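Local atomic coordinates of cellulosomal scaffoldin (Acetivibrio cellulolyticus, PDB entry 4WI0), a protein that probably degrades cellulose through a family 9 glycoside hydrolase module and docks onto a cohesin of adaptor scaffoldin ScaB through its C-terminal X-dockerin piece. Residues B[112-118]-B[136-142]; B[61-65]-B[100-104]; B[92-96]-B[108-112]; B[87-91]-B[152-156]; B[7-11]-B[22-28]. The protein carries 1 engineered substitution. The contacts are given in a common frame with arbitrary orientation. Numbering follows the deposited sequence.

Interaction 1: residues B[112-118]-B[136-142]; sequences ICKAFNT and AISLEDV. With CA (calcium ion), chain D.
A one-bridge strand pair that sets a helix beside a calcium loop is illustrated by residues 112-118 and 136-142. From the helix that contains I112 the chain runs on to T118 through N117, whose phi/psi of 63/52° is left-handed. T118 forms an antiparallel hydrogen-bonded pair with I137, with CA atoms 5.3 Å apart: I137 N donates to T118 O (2.8 Å), while I137 O receives weak bonds from N117 N (2.8 Å) and T118 N (3.3 Å), a G1 beta bulge. T118, rotamer p, turns OG1 back to A115 O (2.7 Å).

I137 (m, t) fills the middle, its CG2 3.7 Å from I112 CG2 and its CD1 3.8 Å from A115 CB. I112 (m, t) also reaches V142 CG2 through CG2 (4.2 Å). F116 leaves the backbone away from 136-142, but its t rotamer brings CE1 back to 4.0 Å from V142 CG2 and 3.5 Å from S138 C.

S138 is the N-cap of helix 139-146; its N donates to D141 OD2 (2.8 Å). D141 (m) binds calcium bidentately, OD1 at 2.5 Å and OD2 at 2.6 Å from the ion, A136 O lies 2.4 Å from it, and a water 2.5 Å from the ion is also hydrogen-bonded to S138 OG (2.6 Å). With D130, N132 and D134, these ligands make the loop-helix calcium site of a dockerin, in EF-hand style.

Interaction 2: residues B[61-65]-B[100-104]; sequences KANYL and QDGAI. With CA (calcium ion), chain C.
A single glutamine side chain makes both hydrogen bonds of this contact: the amide of Q100 accepts one and donates the other, at adjacent residues of a turn. The contact joins a type II beta turn, K61 to Y64, in the loop between strands 53-60 and 67-74 of the X module to the first calcium loop of the dockerin. Q100 (m, t) extends toward the turn, where OE1 accepts from N63 N (2.9 Å) and NE2 donates to Y64 O (2.9 Å). The turn itself closes through Y64 N to K61 O (3.0 Å), with A62 at -51/133° and N63 at 67/16°. N63 OD1 is taken by A95 N, and K61 NZ by A24 O.

Further along, the backbones come closest at L65 and G102, CA atoms 5.9 Å apart. L65 (t, p) sends CD1 to 3.5 Å from G102 C, a van der Waals contact on the backbone, and its CB makes an apolar contact with I104 CD1 (4.2 Å); G102 itself has positive phi (70/27°). Beyond this seam the loop wraps calcium, with D93 and D108 supplying the other protein ligands: A103 O is 2.3 Å and D101 OD1 2.4 Å from the ion, and two waters bind at 2.4 and 2.5 Å. D101, in its p rotamer, also closes an Asx turn, OD1 accepting from A103 N at 3.2 Å.

Interaction 3: residues B[92-96]-B[108-112]; sequences GDMAI and DILEI. With CA (calcium ion), chain C.
The first calcium site of the dockerin is built where the loop that follows strand 78-89, residues 92-96, passes beside helix 106-113. Register is set by M94 and D108, whose CA atoms lie 5.5 Å apart. Residues 92-96 run without regular structure; G92, at phi/psi 111/10°, adopts a conformation that calls for glycine, and its O comes within 3.1 Å of D108 CB.

D108 (m) points toward the loop and binds the ion with both oxygens, OD1 and OD2 each 2.5 Å from calcium. D93 (t) adds OD1 at 2.3 Å from the ion, while its OD2 accepts from G102 N. D101 and A103 complete the protein ligands, and one of the two bound waters donates to M94 O (2.8 Å). M94 N in turn donates to D108 OD1 (2.8 Å, nearly straight).

The m, m, m side chain of M94 brings CE to 4.2 Å from I112 CG1; M94 CB already lies 4.3 Å from E111 CG. I96 CG1 lies 3.9 Å from E111 OE1, an oxygen that forms a salt bridge with K114. With D93 OD1 and D108 OD1 only 3.7 Å apart, the shared cation offsets the repulsion between two carboxylates, so loop and helix are joined through the metal.

Interaction 4: residues B[87-91]-B[152-156]; sequences ILMWA and VSSDY
Only one hydrogen bond crosses between residues 87-91 and the C-terminal residues 152-156: W90 N donates to Y156 OH (2.9 Å, angle 166°). That hydroxyl also bonds to L65 O, so the phenol joins two backbones.

Ring contacts account for most of the remainder. W90 (chi1 m, chi2 -18°) points toward 152-156, and Y156 (m, chi2 -70°) swings its ring back to meet it. The six-membered ring of W90 and the Y156 ring have centroids 4.1 Å apart with planes inclined by 34°, an oblique aromatic pair whose closest atoms are W90 CE2 and Y156 CE1 (3.4 Å). W90 is also stacked with H148. M89, m throughout, makes a Met-aromatic contact, with SD 5.3 Å from the Y156 ring centroid and 40° off its normal.

In the fold, residues 87-89 belong to strand 78-89, the last strand of the X-module sandwich in chain order; the dockerin's chain end thus returns to the point where the module hands over to it. Residues 153-155 form a 3-10 turn closed by D155 N to V152 O (3.1 Å), and D155 OD2 accepts from V152 N (2.9 Å).

The van der Waals contacts include W90 CH2 to D155 O (3.9 Å) and L88 O to Y156 CE1 (3.7 Å).

Interaction 5: residues B[7-11]-B[22-28]; sequences YINPD and VKAGFTV
Along the strand ending at P10, residues facing residues 22-28 present apolar side chains, and no hydrogen bond passes between the two segments. I8 (m, m) comes first. Its CG2 sits over the face of the F26 ring, 3.7 Å from the centroid and 16° off the normal, a CH-pi contact, while I8 CG1 approaches V28 CG2 (4.1 Å). F26 (m, chi2 -85°) and V28 (t) both send their CA-to-CB bonds toward the strand, as I8 does toward them.

N9 starts away from 22-28, with its CA 5.5 Å from that of K23, the closest pair. Its chi1 of -86° brings ND2 back to I8 O (2.9 Å) and to within 3.5 Å of K23 CE. A water donates to N9 OD1 (2.9 Å) and accepts a weak bond from K23 NZ (3.4 Å).

P10 (C-gamma endo) then touches both V22 and F26: CG is 3.7 Å from V22 CG2 and CD 4.3 Å from F26 CE2. The same CD lies 4.0 Å from K23 CG along the stretched lysine chain.

This is core packing of the X module's beta sandwich: strand 2-10, between 44-50 and 78-89 in one sheet, meets the start of strand 27-31 in the other and the end of helix 19-22, with M89 and F45 closing round I8.

In the fold
The five contacts trace a path from the X-module core to the dockerin. Interaction 5 joins interaction 4 through strands 2-10 and 78-89, where M89 O meets D11 N (2.9 Å). Interaction 4 passes to interaction 2 through L65, whose O bonds to Y156 OH (2.7 Å). Interactions 2 and 3, centres 8 Å apart, supply different ligands of one calcium site and share its two waters; G102 N and D93 OD2 lie 2.8 Å apart across them. Interaction 3 shares I112 with interaction 1, which holds the second calcium and borders the ScaB chain; among the others that chain touches interaction 3 alone, at I109. Interaction 1's centre lies about 22 Å from those of 4 and 5.

Interaction 1: residues B[112-118]-B[136-142]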
# COMPACT_ATOMS: atom_id res chain seq x y z
N ILE B 112 10.73 -0.05 1.20
CA ILE B 112 9.79 0.46 0.20
C ILE B 112 9.63 1.98 0.32
O ILE B 112 9.58 2.70 -0.69
CB ILE B 112 8.42 -0.24 0.32
CG1 ILE B 112 8.56 -1.73 -0.04
CG2 ILE B 112 7.38 0.41 -0.58
CD1 ILE B 112 7.45 -2.60 0.50
N CYS B 113 9.58 2.47 1.55
CA CYS B 113 9.36 3.88 1.82
C CYS B 113 10.50 4.79 1.35
O CYS B 113 10.31 6.00 1.24
CB CYS B 113 9.06 4.09 3.30
SG CYS B 113 7.41 3.53 3.76
N LYS B 114 11.67 4.22 1.07
CA LYS B 114 12.76 4.97 0.46
C LYS B 114 12.37 5.63 -0.88
O LYS B 114 12.93 6.65 -1.25
CB LYS B 114 13.99 4.08 0.26
CG LYS B 114 14.69 3.73 1.56
CD LYS B 114 15.84 2.75 1.36
CE LYS B 114 16.42 2.33 2.71
NZ LYS B 114 17.60 1.44 2.59
N ALA B 115 11.40 5.04 -1.59
CA ALA B 115 10.92 5.61 -2.84
C ALA B 115 9.41 5.84 -2.83
O ALA B 115 8.76 5.72 -3.87
CB ALA B 115 11.31 4.71 -4.00
N PHE B 116 8.86 6.18 -1.66
CA PHE B 116 7.42 6.33 -1.51
C PHE B 116 6.86 7.48 -2.35
O PHE B 116 7.47 8.54 -2.45
CB PHE B 116 7.03 6.57 -0.05
CG PHE B 116 5.56 6.42 0.22
CD1 PHE B 116 4.96 5.17 0.22
CD2 PHE B 116 4.76 7.54 0.47
CE1 PHE B 116 3.60 5.02 0.46
CE2 PHE B 116 3.40 7.39 0.71
CZ PHE B 116 2.82 6.13 0.71
N ASN B 117 5.69 7.24 -2.93
CA ASN B 117 5.02 8.20 -3.80
C ASN B 117 5.81 8.53 -5.07
O ASN B 117 6.04 9.69 -5.38
CB ASN B 117 4.65 9.49 -3.05
CG ASN B 117 3.63 10.34 -3.79
OD1 ASN B 117 3.76 11.57 -3.91
ND2 ASN B 117 2.60 9.69 -4.30
N THR B 118 6.23 7.49 -5.79
CA THR B 118 6.89 7.67 -7.07
C THR B 118 6.22 6.82 -8.12
O THR B 118 5.53 5.86 -7.78
CB THR B 118 8.39 7.29 -7.01
OG1 THR B 118 8.52 5.94 -6.55
CG2 THR B 118 9.16 8.22 -6.08
N ALA B 136 3.80 2.25 -9.88
CA ALA B 136 3.87 3.25 -8.83
C ALA B 136 4.27 2.60 -7.51
O ALA B 136 4.03 1.41 -7.30
CB ALA B 136 2.53 3.94 -8.68
N ILE B 137 4.90 3.38 -6.64
CA ILE B 137 5.19 2.94 -5.28
C ILE B 137 4.33 3.82 -4.40
O ILE B 137 4.57 5.03 -4.31
CB ILE B 137 6.69 3.04 -4.92
CG1 ILE B 137 7.50 2.14 -5.86
CG2 ILE B 137 6.91 2.61 -3.48
CD1 ILE B 137 8.99 2.43 -5.88
N SER B 138 3.30 3.22 -3.81
CA SER B 138 2.25 3.96 -3.11
C SER B 138 1.84 3.17 -1.87
O SER B 138 2.49 2.18 -1.53
CB SER B 138 1.05 4.17 -4.04
OG SER B 138 0.51 2.95 -4.50
N LEU B 139 0.78 3.61 -1.20
CA LEU B 139 0.31 2.94 0.03
C LEU B 139 -0.11 1.48 -0.23
O LEU B 139 0.01 0.64 0.66
CB LEU B 139 -0.84 3.71 0.68
CG LEU B 139 -1.32 3.21 2.05
CD1 LEU B 139 -0.15 3.02 3.02
CD2 LEU B 139 -2.34 4.16 2.63
N GLU B 140 -0.62 1.19 -1.43
CA GLU B 140 -0.96 -0.20 -1.80
C GLU B 140 0.19 -1.17 -1.56
O GLU B 140 -0.01 -2.25 -1.01
CB GLU B 140 -1.39 -0.29 -3.25
CG GLU B 140 -2.77 0.25 -3.48
CD GLU B 140 -3.15 0.25 -4.93
OE1 GLU B 140 -3.18 -0.87 -5.51
OE2 GLU B 140 -3.42 1.36 -5.46
N ASP B 141 1.38 -0.78 -2.01
CA ASP B 141 2.58 -1.61 -1.86
C ASP B 141 2.90 -1.84 -0.38
O ASP B 141 3.23 -2.95 0.02
CB ASP B 141 3.77 -0.96 -2.55
CG ASP B 141 3.51 -0.72 -4.02
OD1 ASP B 141 3.43 -1.71 -4.78
OD2 ASP B 141 3.33 0.45 -4.41
N VAL B 142 2.79 -0.78 0.41
CA VAL B 142 3.03 -0.86 1.85
C VAL B 142 1.99 -1.76 2.54
O VAL B 142 2.35 -2.56 3.42
CB VAL B 142 3.05 0.56 2.49
CG1 VAL B 142 3.01 0.50 4.01
CG2 VAL B 142 4.27 1.34 2.01
CA CA D . 2.68 -0.44 -6.72
O HOH W 1 0.76 0.86 -5.96

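Interaction 2: residues B[61-65]-B[100-104]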
# COMPACT_ATOMS: atom_id res chain seq x y z
N LYS B 61 11.09 -16.46 -4.65
CA LYS B 61 11.10 -15.37 -5.63
C LYS B 61 11.65 -14.14 -4.94
O LYS B 61 11.36 -13.91 -3.77
CB LYS B 61 9.70 -15.06 -6.17
CG LYS B 61 9.71 -14.16 -7.40
CD LYS B 61 8.31 -13.90 -7.95
CE LYS B 61 8.34 -12.84 -9.04
NZ LYS B 61 6.97 -12.51 -9.53
N ALA B 62 12.45 -13.36 -5.67
CA ALA B 62 13.04 -12.14 -5.13
C ALA B 62 11.94 -11.28 -4.51
O ALA B 62 10.88 -11.09 -5.11
CB ALA B 62 13.77 -11.37 -6.22
N ASN B 63 12.21 -10.79 -3.30
CA ASN B 63 11.27 -9.96 -2.54
C ASN B 63 9.98 -10.63 -2.05
O ASN B 63 9.04 -9.93 -1.64
CB ASN B 63 10.97 -8.65 -3.29
CG ASN B 63 12.19 -7.75 -3.43
OD1 ASN B 63 13.14 -7.85 -2.66
ND2 ASN B 63 12.15 -6.86 -4.41
N TYR B 64 9.94 -11.97 -2.05
CA TYR B 64 8.85 -12.76 -1.47
C TYR B 64 9.39 -13.64 -0.36
O TYR B 64 10.53 -14.11 -0.42
CB TYR B 64 8.21 -13.67 -2.52
CG TYR B 64 7.29 -12.96 -3.45
CD1 TYR B 64 7.79 -12.23 -4.52
CD2 TYR B 64 5.90 -12.99 -3.26
CE1 TYR B 64 6.94 -11.55 -5.38
CE2 TYR B 64 5.05 -12.31 -4.12
CZ TYR B 64 5.57 -11.59 -5.18
OH TYR B 64 4.72 -10.91 -6.04
N LEU B 65 8.54 -13.90 0.63
CA LEU B 65 8.90 -14.79 1.74
C LEU B 65 8.91 -16.25 1.26
O LEU B 65 7.91 -16.77 0.76
CB LEU B 65 7.90 -14.61 2.88
CG LEU B 65 8.21 -15.33 4.18
CD1 LEU B 65 9.41 -14.68 4.87
CD2 LEU B 65 6.99 -15.29 5.07
N GLN B 100 17.72 -11.30 1.72
CA GLN B 100 16.45 -11.38 2.45
C GLN B 100 16.69 -12.10 3.78
O GLN B 100 17.56 -12.95 3.87
CB GLN B 100 15.42 -12.13 1.64
CG GLN B 100 15.07 -11.43 0.33
CD GLN B 100 14.10 -12.22 -0.53
OE1 GLN B 100 14.19 -12.19 -1.75
NE2 GLN B 100 13.17 -12.92 0.10
N ASP B 101 15.90 -11.77 4.80
CA ASP B 101 16.12 -12.35 6.13
C ASP B 101 15.02 -13.32 6.58
O ASP B 101 15.05 -13.80 7.71
CB ASP B 101 16.33 -11.23 7.17
CG ASP B 101 15.09 -10.38 7.39
OD1 ASP B 101 14.09 -10.59 6.68
OD2 ASP B 101 15.12 -9.50 8.28
N GLY B 102 14.06 -13.61 5.71
CA GLY B 102 13.00 -14.58 6.02
C GLY B 102 12.02 -14.11 7.08
O GLY B 102 11.43 -14.91 7.80
N ALA B 103 11.86 -12.80 7.19
CA ALA B 103 10.86 -12.19 8.03
C ALA B 103 10.27 -11.00 7.29
O ALA B 103 10.98 -10.33 6.53
CB ALA B 103 11.46 -11.74 9.34
N ILE B 104 8.98 -10.76 7.50
CA ILE B 104 8.33 -9.55 7.00
C ILE B 104 8.11 -8.63 8.20
O ILE B 104 7.30 -8.93 9.06
CB ILE B 104 6.99 -9.88 6.32
CG1 ILE B 104 7.25 -10.69 5.06
CG2 ILE B 104 6.22 -8.61 6.00
CD1 ILE B 104 6.00 -11.19 4.37
CA CA C . 12.61 -9.03 5.67
O HOH W 2 14.73 -8.60 4.53
O HOH W 3 13.50 -7.53 7.29

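Interaction 3: residues B[92-96]-B[108-112]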
# COMPACT_ATOMS: atom_id res chain seq x y z
N GLY B 92 7.03 -8.99 0.12
CA GLY B 92 7.48 -8.04 1.14
C GLY B 92 8.55 -8.50 2.11
O GLY B 92 8.78 -7.82 3.09
N ASP B 93 9.18 -9.66 1.87
CA ASP B 93 10.50 -9.93 2.46
C ASP B 93 11.55 -9.44 1.47
O ASP B 93 11.95 -10.16 0.55
CB ASP B 93 10.71 -11.41 2.80
CG ASP B 93 12.06 -11.65 3.48
OD1 ASP B 93 12.61 -10.68 4.02
OD2 ASP B 93 12.57 -12.80 3.46
N MET B 94 12.00 -8.20 1.68
CA MET B 94 12.76 -7.45 0.69
C MET B 94 14.26 -7.73 0.77
O MET B 94 14.80 -7.97 1.85
CB MET B 94 12.54 -5.95 0.92
CG MET B 94 11.08 -5.52 0.99
SD MET B 94 10.15 -5.94 -0.50
CE MET B 94 10.91 -4.81 -1.66
N ALA B 95 14.92 -7.69 -0.38
CA ALA B 95 16.38 -7.75 -0.44
C ALA B 95 16.99 -6.45 0.09
O ALA B 95 16.91 -5.40 -0.55
CB ALA B 95 16.86 -8.02 -1.86
N ILE B 96 17.58 -6.54 1.29
CA ILE B 96 18.20 -5.40 1.97
C ILE B 96 19.64 -5.80 2.27
O ILE B 96 19.88 -6.82 2.93
CB ILE B 96 17.48 -5.06 3.29
CG1 ILE B 96 15.98 -4.81 3.03
CG2 ILE B 96 18.11 -3.83 3.94
CD1 ILE B 96 15.14 -4.79 4.29
N ASP B 108 11.42 -4.08 6.09
CA ASP B 108 10.87 -4.31 4.76
C ASP B 108 9.99 -3.15 4.32
O ASP B 108 10.09 -2.69 3.18
CB ASP B 108 10.07 -5.60 4.74
CG ASP B 108 10.93 -6.81 5.03
OD1 ASP B 108 11.82 -7.11 4.21
OD2 ASP B 108 10.75 -7.44 6.08
N ILE B 109 9.16 -2.67 5.25
CA ILE B 109 8.35 -1.47 5.00
C ILE B 109 9.23 -0.26 4.75
O ILE B 109 8.99 0.50 3.82
CB ILE B 109 7.37 -1.17 6.17
CG1 ILE B 109 6.31 -2.28 6.24
CG2 ILE B 109 6.73 0.20 5.99
CD1 ILE B 109 5.15 -2.01 7.18
N LEU B 110 10.25 -0.06 5.59
CA LEU B 110 11.13 1.09 5.42
C LEU B 110 11.88 1.06 4.09
O LEU B 110 12.15 2.10 3.50
CB LEU B 110 12.11 1.22 6.59
CG LEU B 110 11.43 1.56 7.92
CD1 LEU B 110 12.42 1.42 9.07
CD2 LEU B 110 10.83 2.96 7.88
N GLU B 111 12.19 -0.14 3.61
CA GLU B 111 12.88 -0.29 2.34
C GLU B 111 12.03 0.26 1.19
O GLU B 111 12.55 0.94 0.30
CB GLU B 111 13.24 -1.77 2.11
CG GLU B 111 14.18 -2.02 0.94
CD GLU B 111 15.54 -1.35 1.09
OE1 GLU B 111 15.97 -1.04 2.22
OE2 GLU B 111 16.19 -1.12 0.05
N ILE B 112 10.73 -0.05 1.20
CA ILE B 112 9.79 0.46 0.20
C ILE B 112 9.63 1.98 0.32
O ILE B 112 9.58 2.70 -0.69
CB ILE B 112 8.42 -0.24 0.32
CG1 ILE B 112 8.56 -1.73 -0.04
CG2 ILE B 112 7.38 0.41 -0.58
CD1 ILE B 112 7.45 -2.60 0.50
CA CA C . 12.61 -9.03 5.67
O HOH W 2 14.73 -8.60 4.53
O HOH W 3 13.50 -7.53 7.29

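Interaction 4: residues B[87-91]-B[152-156]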
# COMPACT_ATOMS: atom_id res chain seq x y z
N ILE B 87 -1.36 -21.99 -4.76
CA ILE B 87 -0.48 -21.74 -3.62
C ILE B 87 -0.18 -20.24 -3.61
O ILE B 87 0.26 -19.68 -4.63
CB ILE B 87 0.81 -22.57 -3.72
CG1 ILE B 87 0.47 -24.06 -3.65
CG2 ILE B 87 1.80 -22.20 -2.62
CD1 ILE B 87 1.54 -24.94 -4.23
N LEU B 88 -0.43 -19.59 -2.49
CA LEU B 88 -0.17 -18.17 -2.35
C LEU B 88 1.24 -17.92 -1.82
O LEU B 88 1.73 -18.67 -0.99
CB LEU B 88 -1.23 -17.53 -1.46
CG LEU B 88 -2.65 -17.59 -2.03
CD1 LEU B 88 -3.60 -16.78 -1.18
CD2 LEU B 88 -2.70 -17.10 -3.47
N MET B 89 1.88 -16.88 -2.36
CA MET B 89 3.19 -16.41 -1.90
C MET B 89 3.09 -14.96 -1.39
O MET B 89 2.43 -14.12 -2.02
CB MET B 89 4.22 -16.49 -3.03
CG MET B 89 4.60 -17.91 -3.42
SD MET B 89 5.55 -18.75 -2.12
CE MET B 89 7.08 -17.84 -2.27
N TRP B 90 3.73 -14.68 -0.25
CA TRP B 90 3.61 -13.36 0.39
C TRP B 90 4.75 -12.42 0.02
O TRP B 90 5.92 -12.66 0.36
CB TRP B 90 3.55 -13.49 1.92
CG TRP B 90 2.49 -14.44 2.42
CD1 TRP B 90 1.40 -14.90 1.73
CD2 TRP B 90 2.40 -15.01 3.73
NE1 TRP B 90 0.65 -15.72 2.53
CE2 TRP B 90 1.25 -15.81 3.76
CE3 TRP B 90 3.20 -14.92 4.88
CZ2 TRP B 90 0.86 -16.52 4.90
CZ3 TRP B 90 2.82 -15.62 6.01
CH2 TRP B 90 1.66 -16.41 6.01
N ALA B 91 4.42 -11.35 -0.70
CA ALA B 91 5.39 -10.33 -1.07
C ALA B 91 5.81 -9.51 0.15
O ALA B 91 5.04 -9.35 1.10
CB ALA B 91 4.80 -9.39 -2.11
N VAL B 152 7.06 -14.99 9.54
CA VAL B 152 8.27 -15.67 9.06
C VAL B 152 7.83 -16.86 8.21
O VAL B 152 6.64 -17.15 8.11
CB VAL B 152 9.19 -16.10 10.23
CG1 VAL B 152 9.67 -14.88 11.01
CG2 VAL B 152 8.48 -17.08 11.16
N SER B 153 8.78 -17.57 7.60
CA SER B 153 8.44 -18.62 6.64
C SER B 153 7.61 -19.76 7.24
O SER B 153 6.74 -20.32 6.57
CB SER B 153 9.70 -19.17 5.95
OG SER B 153 10.29 -18.16 5.15
N SER B 154 7.84 -20.10 8.51
CA SER B 154 7.11 -21.19 9.16
C SER B 154 5.63 -20.86 9.46
O SER B 154 4.90 -21.73 9.93
CB SER B 154 7.82 -21.61 10.45
OG SER B 154 7.95 -20.52 11.35
N ASP B 155 5.20 -19.62 9.22
CA ASP B 155 3.81 -19.21 9.45
C ASP B 155 2.87 -19.53 8.28
O ASP B 155 1.65 -19.46 8.44
CB ASP B 155 3.72 -17.72 9.78
CG ASP B 155 4.42 -17.36 11.08
OD1 ASP B 155 4.31 -18.11 12.07
OD2 ASP B 155 5.07 -16.30 11.11
N TYR B 156 3.42 -19.84 7.10
CA TYR B 156 2.59 -20.26 5.95
C TYR B 156 1.74 -21.47 6.29
O TYR B 156 2.15 -22.32 7.07
CB TYR B 156 3.46 -20.66 4.75
CG TYR B 156 3.92 -19.55 3.85
CD1 TYR B 156 3.02 -18.87 3.03
CD2 TYR B 156 5.26 -19.20 3.78
CE1 TYR B 156 3.45 -17.85 2.19
CE2 TYR B 156 5.69 -18.19 2.96
CZ TYR B 156 4.78 -17.52 2.16
OH TYR B 156 5.24 -16.51 1.33
OXT TYR B 156 0.65 -21.65 5.77

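Interaction 5: residues B[7-11]-B[22-28]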
# COMPACT_ATOMS: atom_id res chain seq x y z
N TYR B 7 -0.11 -24.32 -9.59
CA TYR B 7 -0.23 -22.87 -9.77
C TYR B 7 0.24 -22.10 -8.54
O TYR B 7 -0.12 -22.44 -7.42
CB TYR B 7 -1.69 -22.52 -10.07
CG TYR B 7 -2.12 -22.94 -11.44
CD1 TYR B 7 -2.58 -24.24 -11.68
CD2 TYR B 7 -2.05 -22.06 -12.52
CE1 TYR B 7 -2.97 -24.63 -12.95
CE2 TYR B 7 -2.44 -22.45 -13.79
CZ TYR B 7 -2.90 -23.74 -14.00
OH TYR B 7 -3.28 -24.13 -15.27
N ILE B 8 1.05 -21.07 -8.77
CA ILE B 8 1.49 -20.13 -7.74
C ILE B 8 0.87 -18.76 -8.08
O ILE B 8 0.91 -18.36 -9.24
CB ILE B 8 3.04 -19.97 -7.70
CG1 ILE B 8 3.78 -21.32 -7.71
CG2 ILE B 8 3.46 -19.11 -6.52
CD1 ILE B 8 3.64 -22.16 -6.46
N ASN B 9 0.31 -18.08 -7.08
CA ASN B 9 -0.19 -16.70 -7.21
C ASN B 9 0.37 -15.84 -6.07
O ASN B 9 0.49 -16.33 -4.95
CB ASN B 9 -1.72 -16.67 -7.07
CG ASN B 9 -2.49 -16.94 -8.36
OD1 ASN B 9 -3.70 -16.76 -8.36
ND2 ASN B 9 -1.83 -17.39 -9.43
N PRO B 10 0.67 -14.56 -6.33
CA PRO B 10 1.02 -13.68 -5.20
C PRO B 10 -0.22 -13.37 -4.38
O PRO B 10 -1.33 -13.33 -4.94
CB PRO B 10 1.55 -12.43 -5.89
CG PRO B 10 0.87 -12.41 -7.21
CD PRO B 10 0.68 -13.84 -7.62
N ASP B 11 -0.06 -13.15 -3.07
CA ASP B 11 -1.20 -12.82 -2.21
C ASP B 11 -1.53 -11.31 -2.22
O ASP B 11 -1.35 -10.60 -1.23
CB ASP B 11 -0.97 -13.32 -0.77
CG ASP B 11 -2.20 -13.15 0.11
OD1 ASP B 11 -3.31 -12.96 -0.44
OD2 ASP B 11 -2.07 -13.19 1.34
N VAL B 22 3.39 -10.42 -12.42
CA VAL B 22 3.54 -10.85 -11.01
C VAL B 22 3.33 -12.35 -10.76
O VAL B 22 3.80 -12.87 -9.75
CB VAL B 22 2.62 -10.06 -10.05
CG1 VAL B 22 2.89 -8.57 -10.15
CG2 VAL B 22 1.15 -10.36 -10.30
N LYS B 23 2.63 -13.04 -11.67
CA LYS B 23 2.43 -14.49 -11.54
C LYS B 23 3.60 -15.31 -12.06
O LYS B 23 3.78 -16.46 -11.66
CB LYS B 23 1.15 -14.94 -12.23
CG LYS B 23 -0.11 -14.62 -11.46
CD LYS B 23 -1.32 -15.14 -12.21
CE LYS B 23 -2.62 -14.69 -11.57
NZ LYS B 23 -3.77 -15.07 -12.43
N ALA B 24 4.40 -14.72 -12.94
CA ALA B 24 5.57 -15.37 -13.50
C ALA B 24 6.76 -15.23 -12.57
O ALA B 24 6.81 -14.32 -11.74
CB ALA B 24 5.90 -14.76 -14.85
N GLY B 25 7.71 -16.15 -12.72
CA GLY B 25 9.02 -16.01 -12.09
C GLY B 25 9.20 -16.66 -10.73
O GLY B 25 10.25 -16.51 -10.14
N PHE B 26 8.18 -17.36 -10.23
CA PHE B 26 8.35 -18.14 -9.00
C PHE B 26 9.09 -19.43 -9.33
O PHE B 26 8.71 -20.15 -10.26
CB PHE B 26 6.99 -18.46 -8.36
CG PHE B 26 6.26 -17.27 -7.81
CD1 PHE B 26 6.53 -16.80 -6.53
CD2 PHE B 26 5.30 -16.62 -8.57
CE1 PHE B 26 5.85 -15.70 -6.03
CE2 PHE B 26 4.62 -15.51 -8.07
CZ PHE B 26 4.90 -15.05 -6.80
N THR B 27 10.15 -19.72 -8.57
CA THR B 27 10.93 -20.94 -8.76
C THR B 27 10.47 -22.00 -7.77
O THR B 27 10.46 -21.76 -6.56
CB THR B 27 12.44 -20.67 -8.57
OG1 THR B 27 12.85 -19.63 -9.45
CG2 THR B 27 13.25 -21.92 -8.85
N VAL B 28 10.09 -23.16 -8.29
CA VAL B 28 9.58 -24.25 -7.49
C VAL B 28 10.58 -25.39 -7.58
O VAL B 28 10.85 -25.90 -8.66
CB VAL B 28 8.21 -24.73 -8.01
CG1 VAL B 28 7.66 -25.84 -7.13
CG2 VAL B 28 7.23 -23.57 -8.07
O HOH W 4 -5.93 -16.24 -10.11